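PDB 6RJ1: Mgp-operon protein 3 from Mycoplasma pneumoniae, which probably serves in cell adhesion as a membrane-anchored surface protein of the mycoplasma, related to the MgpC adhesins. Local coordinates for residues 676-680 / 681-685; 502-505 / 506-509; 34-37 / 38-42; 369-372 / 373-376; 199-202 / 203-206. All coordinates share one frame; numbering follows the deposited sequence.

Contact 1 of 5, residues 676-680 / 681-685; sequences NFNFK and LNEER
Arg685 lays the aliphatic part of its side chain over one face of the Phe677 ring. Its CG sits 4.1 Å from the centroid of that ring, offset toward the rim, in a CH-pi contact. A chi1 of -168° sends Arg685 CG away from the backbone N and along the ring. The guanidinium continues past the phenyl, its plane turned 56° from the ring. Glu683 crosses Phe677 at about a right angle. Its CG packs 3.7 Å from Phe677 CD2, while its OE1 approaches the ring obliquely.

These side chains decorate a hairpin-like loop between helix 666-673 and strand 693-699. Its two arms run roughly antiparallel, with a single backbone bridge between Phe677 and Arg685. Inverse gamma turns centred on Phe679 and Asn682 bend the chain near the tip.

Asn678 joins the arms twice. Its N donates to Glu684 O at 3.1 Å. Glu684 N returns a bond to Asn678 OD1, also 3.1 Å, from above the carbonyl plane of the amide. Asn678 ND2 lies 3.5 Å from Glu684 CB, and the amide is turned 73° from the Glu684 carboxylate. At the base, Asn676 bonds weakly through ND2 to Asp671 and pairs by backbone with Leu686.

Contact 2 of 5, residues 502-505 / 506-509; sequences TDKQ and KQFV
Asp503 holds its CG anti to the backbone N (chi1 -172°), while Gln507 turns its CG back beside its own N (chi1 -75°). Together these torsions bring the carboxylate and the amide to the same side of the helix, one turn apart. The site is the N-terminal end of helix 503-511, with Thr502 at the N-cap. Gln507 NE2 donates to Asp503 OD2 at 2.8 Å. The oxygen is met from above the carboxylate plane, yet it lies close to the plane of the amide.

Backbone bonds of the alpha-helical kind run alongside. Gln507 N reaches Asp503 O at 3.0 Å, and Phe508 N reaches Lys504 O at 3.0 Å. The Phe508 ring keeps its edge toward that same carbonyl, with CD2 3.2 Å from Lys504 O. Lys506 NZ stays 4.1 Å from Asp503 OD1, beyond salt-bridge range, and forms a long, weak ion pair with Glu497. Arg689 makes a cation-pi contact with Phe508.

Thr502 caps the helix by accepting from Gln505 N at 3.2 Å. Its OG1 also donates to Gln505 OE1, 2.8 Å away, in the carbonyl plane and on a lone pair.

Contact 3 of 5, residues 34-37 / 38-42; sequences AHLH and PSYEL
This is a local turn contact, placed where the chain leaves helix 30-33 and enters strand 40-48, an outermost strand of an eight-stranded mixed sheet. The helix ends in a Schellman motif at His35. A type I beta turn from His37 to Tyr40 follows, closed by Tyr40 N donating to His37 O at 3.0 Å.

The His37 side chain swings forward along the chain, toward Ser39. Its CG is anti to the backbone N (chi1 -172°), which brings ND1 round to Ser39. Ser39 N donates to His37 ND1 at 3.0 Å, somewhat tilted from the ring plane. Ser39 OG also shares a hydrogen bond with His37 ND1, 2.9 Å long. Both bonds converge on ND1 and help to set the rotation of the imidazole. Pro38 CD covers one face of the ring, 3.5 Å from the His37 centroid, in a CH-pi contact. Phe111 meets His37 edge-to-face.

Next to the turn, Leu36 crosses Tyr40 at about a right angle. Leu36 CD2 lies over the face of the phenol, 4.2 Å from the Tyr40 ring centroid, and Leu36 CB touches Tyr40 CD2 at 3.7 Å. Tyr40 OH bonds to Ala112 O, and Ser39 OG has a second partner in Ser59 OG. The whole is a helix-to-strand connection built on a Schellman motif and a type I turn with proline in its second position.

Contact 4 of 5, residues 369-372 / 373-376; sequences IVPG and LEKW
Glu374 reaches back to the peptide of Gly372, where its OE1 accepts from Gly372 N at 3.0 Å. The bond spans the end of a type II beta turn from Val370 to Leu373. Pro371 and Gly372 take the two central positions, and Gly372 adopts the positive phi (97°) that belongs to the third position of such a turn. The turn itself is closed by Leu373 N, which donates to Val370 O at 3.1 Å.

The carboxylate of Glu374 is met by Gly372 N from above its plane. A bend at chi2 (120°) brings the acid group back against the Pro371-Gly372 peptide, and OE1 comes 3.4 Å from Pro371 CA. The other oxygen, OE2, lies 4.0 Å from Ile369 CG2. Val370 and Leu373 run side by side and point the same way, with Val370 CG1 and Leu373 CD2 at 4.0 Å.

Around this first shell stand two helices. Leu363 of helix 360-365 packs on Val370, and Ala360, Gln361 and His364 of the same helix touch Leu373. Helix 446-454 meets Ile369 through Thr448 and His452, while Gln449 OE1 accepts from Ile369 N. The turn follows helix 360-365 and packs against both that helix and helix 446-454. Farther along the chain, the Trp376 ring folds back beside Glu374. One face of the indole is covered by Glu374 CB, 3.6 Å above the plane and offset toward the rim.

Contact 5 of 5, residues 199-202 / 203-206; sequences SWNS and QRSQ
Residues 199-206 coil through the short helix 200-203 and into the loop that follows it. Gln203 N donates to Ser199 O at 3.1 Å, and Arg204 N donates to Trp200 O at 2.8 Å. Both are bonds of one alpha-helical turn. A weaker bond also runs from Gln203 N to Trp200 O. Ser199 holds the N-cap position, but its OG bonds to Gln196 O and makes no capping bond.

The main side-chain pair is Trp200 and Arg204, which cross at about a right angle. Their ring and guanidinium planes are 82° apart. Arg204 has its CG between the backbone N and the carbonyl carbon (chi1 49°), and from there the chain, extended to NE, runs outward across the helix, past Asn201. Its NH2 ends 3.4 Å from Trp200 NE1. Both are donors, so they do not bond to each other. Both donate to Asn212 O, Arg204 only weakly. Asn201 lies across the guanidinium, with its CA 4.2 Å above the plane. Asn201 OD1 stays 3.7 Å from Arg204 NH2.

Phe192 of helix 187-192 touches Ser199 and Gln203, and Leu209 packs on Trp200 and Arg204. The arrangement is a single-turn surface helix, tied by two side-chain donors to one carbonyl of the following loop.

From the N terminus the order is contact 3, contact 5, contact 4, contact 2, contact 1. Each is local: contacts 3 and 4 hold beta turns, contacts 2 and 5 helical turns, and contact 1 a hairpin-like loop. None nests in or crosses another. Contact 3 leads into strand 40-48 and contact 4 follows helix 360-365. These two touch though distant in sequence: Lys375 NZ probably bonds to Tyr40 O (2.8 Å) and Pro38 O, and Trp376 packs on Ser39. This ties the 369-376 loop to the edge of the eight-stranded sheet. Contacts 1, 2 and 5 lie across the chain's centre from that pair. The centres of contacts 1 and 2 are about 23 Å apart.

Contact 1 of 5, residues 676-680 / 681-685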
loop_
_atom_site.group_PDB
_atom_site.type_symbol
_atom_site.label_atom_id
_atom_site.label_comp_id
_atom_site.label_asym_id
_atom_site.label_seq_id
_atom_site.Cartn_x
_atom_site.Cartn_y
_atom_site.Cartn_z
ATOM N N ASN A 676 -6.707 -17.460 12.289
ATOM C CA ASN A 676 -6.423 -17.660 13.704
ATOM C C ASN A 676 -7.638 -17.230 14.524
ATOM O O ASN A 676 -8.042 -16.066 14.487
ATOM C CB ASN A 676 -5.148 -16.917 14.125
ATOM C CG ASN A 676 -3.908 -17.362 13.391
ATOM O OD1 ASN A 676 -3.504 -18.526 13.455
ATOM N ND2 ASN A 676 -3.270 -16.445 12.679
ATOM N N PHE A 677 -8.252 -18.198 15.211
ATOM C CA PHE A 677 -9.433 -17.997 16.044
ATOM C C PHE A 677 -9.196 -18.647 17.382
ATOM O O PHE A 677 -8.503 -19.662 17.450
ATOM C CB PHE A 677 -10.677 -18.622 15.383
ATOM C CG PHE A 677 -11.163 -17.914 14.139
ATOM C CD1 PHE A 677 -10.610 -18.200 12.894
ATOM C CD2 PHE A 677 -12.191 -16.983 14.207
ATOM C CE1 PHE A 677 -11.052 -17.538 11.742
ATOM C CE2 PHE A 677 -12.638 -16.323 13.055
ATOM C CZ PHE A 677 -12.060 -16.601 11.828
ATOM N N ASN A 678 -9.766 -18.068 18.448
ATOM C CA ASN A 678 -9.649 -18.625 19.793
ATOM C C ASN A 678 -10.545 -19.858 19.943
ATOM O O ASN A 678 -11.494 -20.027 19.169
ATOM C CB ASN A 678 -9.942 -17.562 20.871
ATOM C CG ASN A 678 -11.303 -16.897 20.842
ATOM O OD1 ASN A 678 -12.309 -17.445 20.380
ATOM N ND2 ASN A 678 -11.369 -15.687 21.373
ATOM N N PHE A 679 -10.248 -20.719 20.927
ATOM C CA PHE A 679 -11.040 -21.923 21.175
ATOM C C PHE A 679 -12.127 -21.653 22.228
ATOM O O PHE A 679 -12.226 -22.354 23.245
ATOM C CB PHE A 679 -10.139 -23.129 21.499
ATOM C CG PHE A 679 -9.232 -23.525 20.359
ATOM C CD1 PHE A 679 -9.710 -24.290 19.299
ATOM C CD2 PHE A 679 -7.906 -23.119 20.331
ATOM C CE1 PHE A 679 -8.871 -24.642 18.235
ATOM C CE2 PHE A 679 -7.068 -23.474 19.270
ATOM C CZ PHE A 679 -7.556 -24.231 18.227
ATOM N N LYS A 680 -12.938 -20.611 21.962
ATOM C CA LYS A 680 -14.048 -20.143 22.789
ATOM C C LYS A 680 -15.364 -20.269 22.009
ATOM O O LYS A 680 -15.356 -20.114 20.786
ATOM C CB LYS A 680 -13.814 -18.679 23.198
ATOM C CG LYS A 680 -12.600 -18.463 24.092
ATOM C CD LYS A 680 -12.434 -17.001 24.495
ATOM C CE LYS A 680 -11.819 -16.848 25.869
ATOM N NZ LYS A 680 -10.381 -17.229 25.901
ATOM N N LEU A 681 -16.498 -20.546 22.702
ATOM C CA LEU A 681 -17.801 -20.669 22.028
ATOM C C LEU A 681 -18.179 -19.373 21.306
ATOM O O LEU A 681 -18.654 -19.423 20.167
ATOM C CB LEU A 681 -18.905 -21.175 22.964
ATOM C CG LEU A 681 -18.995 -22.695 23.043
ATOM C CD1 LEU A 681 -18.790 -23.191 24.463
ATOM C CD2 LEU A 681 -20.297 -23.193 22.469
ATOM N N ASN A 682 -17.869 -18.215 21.936
ATOM C CA ASN A 682 -17.991 -16.870 21.348
ATOM C C ASN A 682 -16.690 -16.671 20.558
ATOM O O ASN A 682 -15.796 -15.934 20.989
ATOM C CB ASN A 682 -18.188 -15.765 22.426
ATOM C CG ASN A 682 -17.770 -16.138 23.844
ATOM O OD1 ASN A 682 -18.545 -16.737 24.605
ATOM N ND2 ASN A 682 -16.533 -15.800 24.210
ATOM N N GLU A 683 -16.562 -17.418 19.443
ATOM C CA GLU A 683 -15.380 -17.443 18.593
ATOM C C GLU A 683 -15.020 -16.064 18.069
ATOM O O GLU A 683 -15.842 -15.400 17.430
ATOM C CB GLU A 683 -15.548 -18.455 17.448
ATOM C CG GLU A 683 -14.248 -18.785 16.739
ATOM C CD GLU A 683 -14.385 -19.843 15.668
ATOM O OE1 GLU A 683 -14.824 -19.505 14.542
ATOM O OE2 GLU A 683 -14.039 -21.011 15.953
ATOM N N GLU A 684 -13.793 -15.630 18.389
ATOM C CA GLU A 684 -13.235 -14.347 17.981
ATOM C C GLU A 684 -11.973 -14.556 17.183
ATOM O O GLU A 684 -11.150 -15.399 17.546
ATOM C CB GLU A 684 -12.959 -13.444 19.194
ATOM C CG GLU A 684 -14.105 -12.490 19.499
ATOM C CD GLU A 684 -13.793 -11.399 20.507
ATOM O OE1 GLU A 684 -13.694 -10.218 20.097
ATOM O OE2 GLU A 684 -13.650 -11.726 21.708
ATOM N N ARG A 685 -11.824 -13.794 16.085
ATOM C CA ARG A 685 -10.644 -13.844 15.234
ATOM C C ARG A 685 -9.530 -13.103 15.930
ATOM O O ARG A 685 -9.720 -11.969 16.366
ATOM C CB ARG A 685 -10.912 -13.238 13.852
ATOM C CG ARG A 685 -9.807 -13.536 12.850
ATOM C CD ARG A 685 -10.092 -12.959 11.488
ATOM N NE ARG A 685 -10.071 -11.495 11.493
ATOM C CZ ARG A 685 -10.469 -10.744 10.469
ATOM N NH1 ARG A 685 -10.415 -9.419 10.548
ATOM N NH2 ARG A 685 -10.911 -11.312 9.354
#

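Contact 2 of 5, residues 502-505 / 506-509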
loop_
_atom_site.group_PDB
_atom_site.type_symbol
_atom_site.label_atom_id
_atom_site.label_comp_id
_atom_site.label_asym_id
_atom_site.label_seq_id
_atom_site.Cartn_x
_atom_site.Cartn_y
_atom_site.Cartn_z
ATOM N N THR A 502 -3.766 2.214 19.507
ATOM C CA THR A 502 -3.258 2.115 20.879
ATOM C C THR A 502 -1.741 2.303 20.826
ATOM O O THR A 502 -1.138 2.120 19.761
ATOM C CB THR A 502 -3.635 0.759 21.535
ATOM O OG1 THR A 502 -3.171 -0.324 20.728
ATOM C CG2 THR A 502 -5.126 0.613 21.792
ATOM N N ASP A 503 -1.118 2.643 21.972
ATOM C CA ASP A 503 0.337 2.794 22.041
ATOM C C ASP A 503 1.015 1.435 21.830
ATOM O O ASP A 503 2.095 1.369 21.231
ATOM C CB ASP A 503 0.782 3.431 23.367
ATOM C CG ASP A 503 2.264 3.780 23.409
ATOM O OD1 ASP A 503 2.742 4.489 22.475
ATOM O OD2 ASP A 503 2.947 3.351 24.373
ATOM N N LYS A 504 0.342 0.354 22.274
ATOM C CA LYS A 504 0.806 -1.009 22.102
ATOM C C LYS A 504 0.844 -1.362 20.609
ATOM O O LYS A 504 1.810 -1.977 20.153
ATOM C CB LYS A 504 -0.083 -1.987 22.895
ATOM C CG LYS A 504 0.653 -3.242 23.372
ATOM C CD LYS A 504 1.600 -2.986 24.560
ATOM C CE LYS A 504 1.034 -3.398 25.900
ATOM N NZ LYS A 504 0.015 -2.448 26.396
ATOM N N GLN A 505 -0.167 -0.906 19.840
ATOM C CA GLN A 505 -0.241 -1.149 18.404
ATOM C C GLN A 505 0.898 -0.486 17.630
ATOM O O GLN A 505 1.382 -1.070 16.653
ATOM C CB GLN A 505 -1.612 -0.778 17.842
ATOM C CG GLN A 505 -2.604 -1.932 17.939
ATOM C CD GLN A 505 -4.004 -1.504 17.609
ATOM O OE1 GLN A 505 -4.659 -0.801 18.383
ATOM N NE2 GLN A 505 -4.496 -1.934 16.456
ATOM N N LYS A 506 1.363 0.697 18.101
ATOM C CA LYS A 506 2.504 1.411 17.515
ATOM C C LYS A 506 3.770 0.598 17.813
ATOM O O LYS A 506 4.548 0.314 16.896
ATOM C CB LYS A 506 2.626 2.827 18.105
ATOM C CG LYS A 506 3.660 3.710 17.395
ATOM C CD LYS A 506 3.633 5.172 17.869
ATOM C CE LYS A 506 4.495 5.432 19.078
ATOM N NZ LYS A 506 4.412 6.854 19.504
ATOM N N GLN A 507 3.936 0.201 19.106
ATOM C CA GLN A 507 5.048 -0.591 19.640
ATOM C C GLN A 507 5.261 -1.855 18.812
ATOM O O GLN A 507 6.396 -2.146 18.456
ATOM C CB GLN A 507 4.805 -0.958 21.111
ATOM C CG GLN A 507 5.003 0.188 22.095
ATOM C CD GLN A 507 4.569 -0.183 23.498
ATOM O OE1 GLN A 507 4.852 -1.271 24.007
ATOM N NE2 GLN A 507 3.879 0.719 24.165
ATOM N N PHE A 508 4.165 -2.560 18.450
ATOM C CA PHE A 508 4.217 -3.763 17.621
ATOM C C PHE A 508 4.903 -3.514 16.279
ATOM O O PHE A 508 5.791 -4.275 15.909
ATOM C CB PHE A 508 2.806 -4.331 17.393
ATOM C CG PHE A 508 2.411 -5.383 18.398
ATOM C CD1 PHE A 508 2.878 -6.686 18.285
ATOM C CD2 PHE A 508 1.576 -5.069 19.465
ATOM C CE1 PHE A 508 2.513 -7.657 19.214
ATOM C CE2 PHE A 508 1.231 -6.041 20.412
ATOM C CZ PHE A 508 1.721 -7.320 20.291
ATOM N N VAL A 509 4.513 -2.439 15.577
ATOM C CA VAL A 509 5.053 -2.073 14.266
ATOM C C VAL A 509 6.509 -1.642 14.404
ATOM O O VAL A 509 7.374 -2.187 13.713
ATOM C CB VAL A 509 4.179 -1.002 13.549
ATOM C CG1 VAL A 509 4.782 -0.580 12.208
ATOM C CG2 VAL A 509 2.743 -1.494 13.364
#

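Contact 3 of 5, residues 34-37 / 38-42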
loop_
_atom_site.group_PDB
_atom_site.type_symbol
_atom_site.label_atom_id
_atom_site.label_comp_id
_atom_site.label_asym_id
_atom_site.label_seq_id
_atom_site.Cartn_x
_atom_site.Cartn_y
_atom_site.Cartn_z
ATOM N N ALA A 34 0.678 23.066 -20.624
ATOM C CA ALA A 34 1.599 23.423 -19.541
ATOM C C ALA A 34 3.020 23.687 -20.047
ATOM O O ALA A 34 3.891 24.046 -19.254
ATOM C CB ALA A 34 1.605 22.339 -18.480
ATOM N N HIS A 35 3.236 23.557 -21.378
ATOM C CA HIS A 35 4.515 23.740 -22.072
ATOM C C HIS A 35 5.543 22.724 -21.560
ATOM O O HIS A 35 6.686 23.063 -21.235
ATOM C CB HIS A 35 5.009 25.194 -21.990
ATOM C CG HIS A 35 4.001 26.195 -22.443
ATOM N ND1 HIS A 35 3.838 26.502 -23.790
ATOM C CD2 HIS A 35 3.123 26.923 -21.714
ATOM C CE1 HIS A 35 2.881 27.416 -23.833
ATOM N NE2 HIS A 35 2.417 27.699 -22.612
ATOM N N LEU A 36 5.095 21.462 -21.460
ATOM C CA LEU A 36 5.903 20.349 -20.979
ATOM C C LEU A 36 6.318 19.407 -22.097
ATOM O O LEU A 36 5.660 19.338 -23.139
ATOM C CB LEU A 36 5.175 19.584 -19.862
ATOM C CG LEU A 36 5.052 20.305 -18.518
ATOM C CD1 LEU A 36 4.091 19.600 -17.630
ATOM C CD2 LEU A 36 6.394 20.424 -17.809
ATOM N N HIS A 37 7.433 18.703 -21.872
ATOM C CA HIS A 37 8.030 17.728 -22.772
ATOM C C HIS A 37 7.035 16.577 -23.092
ATOM O O HIS A 37 6.297 16.150 -22.191
ATOM C CB HIS A 37 9.318 17.171 -22.128
ATOM C CG HIS A 37 10.121 16.306 -23.048
ATOM N ND1 HIS A 37 9.874 14.947 -23.162
ATOM C CD2 HIS A 37 11.089 16.646 -23.929
ATOM C CE1 HIS A 37 10.719 14.502 -24.077
ATOM N NE2 HIS A 37 11.475 15.485 -24.562
ATOM N N PRO A 38 7.034 16.052 -24.353
ATOM C CA PRO A 38 6.115 14.949 -24.709
ATOM C C PRO A 38 6.139 13.703 -23.825
ATOM O O PRO A 38 5.147 12.975 -23.818
ATOM C CB PRO A 38 6.528 14.597 -26.139
ATOM C CG PRO A 38 7.142 15.821 -26.668
ATOM C CD PRO A 38 7.834 16.471 -25.524
ATOM N N SER A 39 7.237 13.450 -23.085
ATOM C CA SER A 39 7.354 12.287 -22.182
ATOM C C SER A 39 6.434 12.370 -20.957
ATOM O O SER A 39 6.225 11.354 -20.279
ATOM C CB SER A 39 8.794 12.084 -21.729
ATOM O OG SER A 39 9.254 13.190 -20.971
ATOM N N TYR A 40 5.908 13.576 -20.660
ATOM C CA TYR A 40 4.997 13.769 -19.544
ATOM C C TYR A 40 3.670 13.092 -19.796
ATOM O O TYR A 40 3.183 13.055 -20.925
ATOM C CB TYR A 40 4.829 15.239 -19.174
ATOM C CG TYR A 40 5.967 15.774 -18.337
ATOM C CD1 TYR A 40 6.002 15.569 -16.960
ATOM C CD2 TYR A 40 7.005 16.497 -18.918
ATOM C CE1 TYR A 40 7.050 16.058 -16.184
ATOM C CE2 TYR A 40 8.052 16.999 -18.152
ATOM C CZ TYR A 40 8.070 16.778 -16.784
ATOM O OH TYR A 40 9.090 17.296 -16.026
ATOM N N GLU A 41 3.123 12.505 -18.738
ATOM C CA GLU A 41 1.904 11.721 -18.743
ATOM C C GLU A 41 1.012 12.180 -17.579
ATOM O O GLU A 41 1.494 12.319 -16.450
ATOM C CB GLU A 41 2.299 10.232 -18.626
ATOM C CG GLU A 41 1.162 9.232 -18.478
ATOM C CD GLU A 41 1.459 8.052 -17.558
ATOM O OE1 GLU A 41 1.369 6.901 -18.042
ATOM O OE2 GLU A 41 1.779 8.269 -16.363
ATOM N N LEU A 42 -0.283 12.447 -17.871
ATOM C CA LEU A 42 -1.261 12.858 -16.867
ATOM C C LEU A 42 -1.642 11.633 -16.027
ATOM O O LEU A 42 -2.095 10.630 -16.580
ATOM C CB LEU A 42 -2.473 13.531 -17.532
ATOM C CG LEU A 42 -3.708 13.767 -16.659
ATOM C CD1 LEU A 42 -3.445 14.782 -15.569
ATOM C CD2 LEU A 42 -4.893 14.188 -17.501
#

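Contact 4 of 5, residues 369-372 / 373-376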
loop_
_atom_site.group_PDB
_atom_site.type_symbol
_atom_site.label_atom_id
_atom_site.label_comp_id
_atom_site.label_asym_id
_atom_site.label_seq_id
_atom_site.Cartn_x
_atom_site.Cartn_y
_atom_site.Cartn_z
ATOM N N ILE A 369 9.183 2.490 -14.433
ATOM C CA ILE A 369 9.857 2.882 -15.677
ATOM C C ILE A 369 10.535 1.646 -16.285
ATOM O O ILE A 369 11.524 1.148 -15.737
ATOM C CB ILE A 369 10.851 4.077 -15.493
ATOM C CG1 ILE A 369 10.159 5.324 -14.885
ATOM C CG2 ILE A 369 11.588 4.406 -16.815
ATOM C CD1 ILE A 369 11.121 6.326 -14.230
ATOM N N VAL A 370 9.963 1.132 -17.380
ATOM C CA VAL A 370 10.507 -0.008 -18.115
ATOM C C VAL A 370 10.974 0.517 -19.484
ATOM O O VAL A 370 10.156 0.646 -20.403
ATOM C CB VAL A 370 9.540 -1.225 -18.212
ATOM C CG1 VAL A 370 10.195 -2.396 -18.941
ATOM C CG2 VAL A 370 9.065 -1.666 -16.830
ATOM N N PRO A 371 12.266 0.897 -19.618
ATOM C CA PRO A 371 12.748 1.422 -20.914
ATOM C C PRO A 371 12.553 0.445 -22.075
ATOM O O PRO A 371 12.817 -0.747 -21.937
ATOM C CB PRO A 371 14.226 1.746 -20.649
ATOM C CG PRO A 371 14.335 1.854 -19.155
ATOM C CD PRO A 371 13.355 0.851 -18.622
ATOM N N GLY A 372 12.051 0.970 -23.191
ATOM C CA GLY A 372 11.750 0.205 -24.397
ATOM C C GLY A 372 10.286 -0.180 -24.479
ATOM O O GLY A 372 9.839 -0.723 -25.495
ATOM N N LEU A 373 9.536 0.104 -23.394
ATOM C CA LEU A 373 8.106 -0.157 -23.237
ATOM C C LEU A 373 7.307 1.143 -23.020
ATOM O O LEU A 373 6.091 1.080 -22.821
ATOM C CB LEU A 373 7.885 -1.117 -22.054
ATOM C CG LEU A 373 7.606 -2.571 -22.390
ATOM C CD1 LEU A 373 8.864 -3.286 -22.869
ATOM C CD2 LEU A 373 7.046 -3.282 -21.194
ATOM N N GLU A 374 7.980 2.312 -23.071
ATOM C CA GLU A 374 7.340 3.623 -22.898
ATOM C C GLU A 374 6.599 4.070 -24.170
ATOM O O GLU A 374 7.053 3.781 -25.282
ATOM C CB GLU A 374 8.352 4.694 -22.473
ATOM C CG GLU A 374 9.232 4.313 -21.294
ATOM C CD GLU A 374 10.718 4.310 -21.605
ATOM O OE1 GLU A 374 11.108 3.762 -22.663
ATOM O OE2 GLU A 374 11.493 4.865 -20.793
ATOM N N LYS A 375 5.473 4.801 -23.980
ATOM C CA LYS A 375 4.536 5.334 -24.992
ATOM C C LYS A 375 5.182 5.998 -26.240
ATOM O O LYS A 375 4.779 5.699 -27.368
ATOM C CB LYS A 375 3.523 6.307 -24.344
ATOM C CG LYS A 375 4.136 7.402 -23.462
ATOM C CD LYS A 375 3.188 8.572 -23.256
ATOM C CE LYS A 375 3.905 9.789 -22.728
ATOM N NZ LYS A 375 3.049 10.996 -22.812
ATOM N N TRP A 376 6.161 6.891 -26.029
ATOM C CA TRP A 376 6.865 7.625 -27.087
ATOM C C TRP A 376 7.929 6.782 -27.798
ATOM O O TRP A 376 8.380 5.761 -27.280
ATOM C CB TRP A 376 7.466 8.932 -26.537
ATOM C CG TRP A 376 7.918 8.838 -25.109
ATOM C CD1 TRP A 376 7.222 9.225 -24.002
ATOM C CD2 TRP A 376 9.130 8.240 -24.631
ATOM N NE1 TRP A 376 7.938 8.933 -22.864
ATOM C CE2 TRP A 376 9.119 8.337 -23.221
ATOM C CE3 TRP A 376 10.240 7.648 -25.260
ATOM C CZ2 TRP A 376 10.174 7.872 -22.429
ATOM C CZ3 TRP A 376 11.282 7.182 -24.475
ATOM C CH2 TRP A 376 11.249 7.303 -23.078
#

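Contact 5 of 5, residues 199-202 / 203-206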
loop_
_atom_site.group_PDB
_atom_site.type_symbol
_atom_site.label_atom_id
_atom_site.label_comp_id
_atom_site.label_asym_id
_atom_site.label_seq_id
_atom_site.Cartn_x
_atom_site.Cartn_y
_atom_site.Cartn_z
ATOM N N SER A 199 18.331 -26.284 26.768
ATOM C CA SER A 199 18.384 -25.542 28.031
ATOM C C SER A 199 17.443 -24.325 28.053
ATOM O O SER A 199 17.559 -23.477 28.942
ATOM C CB SER A 199 19.823 -25.146 28.360
ATOM O OG SER A 199 20.404 -24.374 27.321
ATOM N N TRP A 200 16.488 -24.274 27.092
ATOM C CA TRP A 200 15.482 -23.218 26.927
ATOM C C TRP A 200 14.638 -23.034 28.189
ATOM O O TRP A 200 14.694 -21.966 28.776
ATOM C CB TRP A 200 14.607 -23.473 25.682
ATOM C CG TRP A 200 13.417 -22.570 25.545
ATOM C CD1 TRP A 200 12.163 -22.785 26.041
ATOM C CD2 TRP A 200 13.349 -21.337 24.809
ATOM N NE1 TRP A 200 11.329 -21.746 25.695
ATOM C CE2 TRP A 200 12.027 -20.852 24.922
ATOM C CE3 TRP A 200 14.267 -20.614 24.028
ATOM C CZ2 TRP A 200 11.610 -19.659 24.314
ATOM C CZ3 TRP A 200 13.857 -19.426 23.435
ATOM C CH2 TRP A 200 12.544 -18.960 23.579
ATOM N N ASN A 201 13.893 -24.073 28.617
ATOM C CA ASN A 201 12.999 -24.068 29.789
ATOM C C ASN A 201 13.635 -23.588 31.097
ATOM O O ASN A 201 12.947 -22.960 31.904
ATOM C CB ASN A 201 12.389 -25.453 30.009
ATOM C CG ASN A 201 11.581 -25.980 28.844
ATOM O OD1 ASN A 201 10.591 -25.370 28.405
ATOM N ND2 ASN A 201 11.987 -27.139 28.326
ATOM N N SER A 202 14.920 -23.893 31.320
ATOM C CA SER A 202 15.620 -23.527 32.551
ATOM C C SER A 202 16.332 -22.174 32.513
ATOM O O SER A 202 16.568 -21.589 33.576
ATOM C CB SER A 202 16.601 -24.625 32.954
ATOM O OG SER A 202 17.448 -24.974 31.872
ATOM N N GLN A 203 16.700 -21.687 31.313
ATOM C CA GLN A 203 17.440 -20.428 31.173
ATOM C C GLN A 203 16.698 -19.300 30.445
ATOM O O GLN A 203 17.238 -18.197 30.388
ATOM C CB GLN A 203 18.795 -20.676 30.513
ATOM C CG GLN A 203 19.889 -21.033 31.499
ATOM C CD GLN A 203 21.154 -21.428 30.786
ATOM O OE1 GLN A 203 21.513 -22.607 30.750
ATOM N NE2 GLN A 203 21.857 -20.466 30.194
ATOM N N ARG A 204 15.474 -19.548 29.921
ATOM C CA ARG A 204 14.660 -18.540 29.230
ATOM C C ARG A 204 14.433 -17.286 30.082
ATOM O O ARG A 204 14.496 -16.174 29.564
ATOM C CB ARG A 204 13.318 -19.117 28.720
ATOM C CG ARG A 204 12.500 -19.914 29.739
ATOM C CD ARG A 204 11.021 -19.827 29.460
ATOM N NE ARG A 204 10.275 -20.787 30.270
ATOM C CZ ARG A 204 9.443 -21.704 29.792
ATOM N NH1 ARG A 204 8.819 -22.533 30.613
ATOM N NH2 ARG A 204 9.308 -21.869 28.486
ATOM N N SER A 205 14.213 -17.490 31.398
ATOM C CA SER A 205 13.973 -16.483 32.427
ATOM C C SER A 205 15.084 -15.418 32.474
ATOM O O SER A 205 14.778 -14.215 32.492
ATOM C CB SER A 205 13.821 -17.164 33.783
ATOM O OG SER A 205 13.388 -16.262 34.787
ATOM N N GLN A 206 16.363 -15.866 32.434
ATOM C CA GLN A 206 17.537 -14.987 32.465
ATOM C C GLN A 206 17.988 -14.521 31.058
ATOM O O GLN A 206 19.104 -14.023 30.897
ATOM C CB GLN A 206 18.695 -15.622 33.272
ATOM C CG GLN A 206 19.349 -16.835 32.623
ATOM C CD GLN A 206 19.678 -17.908 33.622
ATOM O OE1 GLN A 206 18.814 -18.395 34.362
ATOM N NE2 GLN A 206 20.935 -18.316 33.644
#